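Local coordinates for peptide chain release factor subunit 1 (Methanosarcina mazei, PDB 3IR9) that directs the termination of translation in response to the stop codons UAA, UAG and UGA, as an archaeal class 1 release factor of the eRF1 family, at the interface of chains A and B. Numbering follows the deposited sequence. Chains: chain A/B, Peptide chain release factor subunit 1.

The interface of chains A and B. Residues chain A 4; chain B 31-32, 35, 65, 135.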
loop_
_atom_site.group_PDB
_atom_site.type_symbol
_atom_site.label_atom_id
_atom_site.label_comp_id
_atom_site.label_asym_id
_atom_site.label_seq_id
_atom_site.Cartn_x
_atom_site.Cartn_y
_atom_site.Cartn_z
ATOM N N TYR A 4 -1.126 -24.069 4.651
ATOM C CA TYR A 4 -1.671 -22.760 5.024
ATOM C C TYR A 4 -1.396 -21.650 3.994
ATOM O O TYR A 4 -1.850 -20.513 4.155
ATOM C CB TYR A 4 -1.148 -22.327 6.401
ATOM C CG TYR A 4 -1.367 -23.335 7.507
ATOM C CD1 TYR A 4 -2.562 -23.368 8.217
ATOM C CD2 TYR A 4 -0.375 -24.247 7.849
ATOM C CE1 TYR A 4 -2.763 -24.284 9.234
ATOM C CE2 TYR A 4 -0.568 -25.168 8.862
ATOM C CZ TYR A 4 -1.764 -25.182 9.553
ATOM O OH TYR A 4 -1.957 -26.097 10.564
ATOM N N ASN B 31 -6.608 -19.966 8.873
ATOM C CA ASN B 31 -6.392 -21.372 9.178
ATOM C C ASN B 31 -5.279 -21.526 10.204
ATOM O O ASN B 31 -5.434 -22.217 11.206
ATOM C CB ASN B 31 -6.024 -22.152 7.917
ATOM C CG ASN B 31 -7.188 -22.305 6.970
ATOM O OD1 ASN B 31 -8.343 -22.139 7.363
ATOM N ND2 ASN B 31 -6.896 -22.623 5.712
ATOM N N ALA B 32 -4.161 -20.855 9.950
ATOM C CA ALA B 32 -2.945 -21.026 10.742
ATOM C C ALA B 32 -3.020 -20.416 12.139
ATOM O O ALA B 32 -2.537 -21.010 13.106
ATOM C CB ALA B 32 -1.750 -20.472 9.988
ATOM N N ASP B 35 -5.358 -22.535 14.253
ATOM C CA ASP B 35 -4.705 -23.782 14.637
ATOM C C ASP B 35 -3.682 -23.568 15.750
ATOM O O ASP B 35 -3.515 -24.427 16.617
ATOM C CB ASP B 35 -4.060 -24.450 13.420
ATOM C CG ASP B 35 -5.083 -24.907 12.392
ATOM O OD1 ASP B 35 -6.288 -24.621 12.577
ATOM O OD2 ASP B 35 -4.683 -25.553 11.400
ATOM N N VAL B 65 5.001 -25.322 12.365
ATOM C CA VAL B 65 4.493 -24.151 11.645
ATOM C C VAL B 65 4.839 -22.858 12.382
ATOM O O VAL B 65 4.636 -22.753 13.592
ATOM C CB VAL B 65 2.957 -24.225 11.454
ATOM C CG1 VAL B 65 2.397 -22.872 11.057
ATOM C CG2 VAL B 65 2.594 -25.276 10.415
ATOM N N LYS B 135 6.846 -24.772 7.997
ATOM C CA LYS B 135 5.936 -24.007 7.149
ATOM C C LYS B 135 5.780 -22.576 7.682
ATOM O O LYS B 135 5.342 -22.374 8.815
ATOM C CB LYS B 135 4.576 -24.720 7.040
ATOM C CG LYS B 135 4.676 -26.215 6.691
ATOM C CD LYS B 135 3.332 -26.821 6.261
ATOM C CE LYS B 135 2.488 -27.291 7.446
ATOM N NZ LYS B 135 3.001 -28.545 8.082
#
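With CG anti to its carbonyl carbon (chi1 -54°), A:Tyr4 sends its phenol ring from the N-terminal stretch of chain A into chain B, where B:Asp35, its own CG likewise anti to the carbonyl carbon (chi1 -66°), holds a carboxylate ready for the hydroxyl. Both chains are the C-terminal domain of an eRF1-family release factor, and the tyrosine of one copy packs against the other between the long helix 10-42 of B on one flank and B:Val65 and B:Lys135, at the start of strand 135-139, on the other. The phenol OH of A:Tyr4 donates a hydrogen bond of 2.9 Å to OD2 of B:Asp35, which accepts with its anti lone pair, the one pointing away from the other carboxylate oxygen. Ring and carboxylate planes stand 74° apart, yet OD2 itself lies in the plane of the ring, beside the edge that carries CE1. Such a bond should help fix how deep the ring enters and where its hydroxyl points.

One helical turn back, B:Asn31 reaches the same edge with its CB, in the ring plane and 3.7 Å from CD1 of A:Tyr4. B:Ala32 comes from a different side: its CB sits above the ring plane over the CG–CD1 rim, 3.8 Å from CG of A:Tyr4, while CA of B:Ala32 lies 3.5 Å from CD1 of A:Tyr4. So small a side chain probably lets the ring lie close to the helix backbone.

On the opposite edge, CG2 of B:Val65 approaches obliquely and touches CE2 of A:Tyr4 at 3.5 Å. This methyl is tilted out of the ring plane, towards the same face as that of B:Ala32. The side chain of B:Lys135 runs at about a right angle to that of A:Tyr4. Its CE, the methylene next to the amine, comes to the same edge, with CE of B:Lys135 4.0 Å from CE2 of A:Tyr4. The same contact recurs with the chains exchanged, tying the two copies together reciprocally. Because this is an isolated domain of a factor that works in a heterodimer with a GTP-binding subunit, the symmetric pairing may belong to the crystallised fragment.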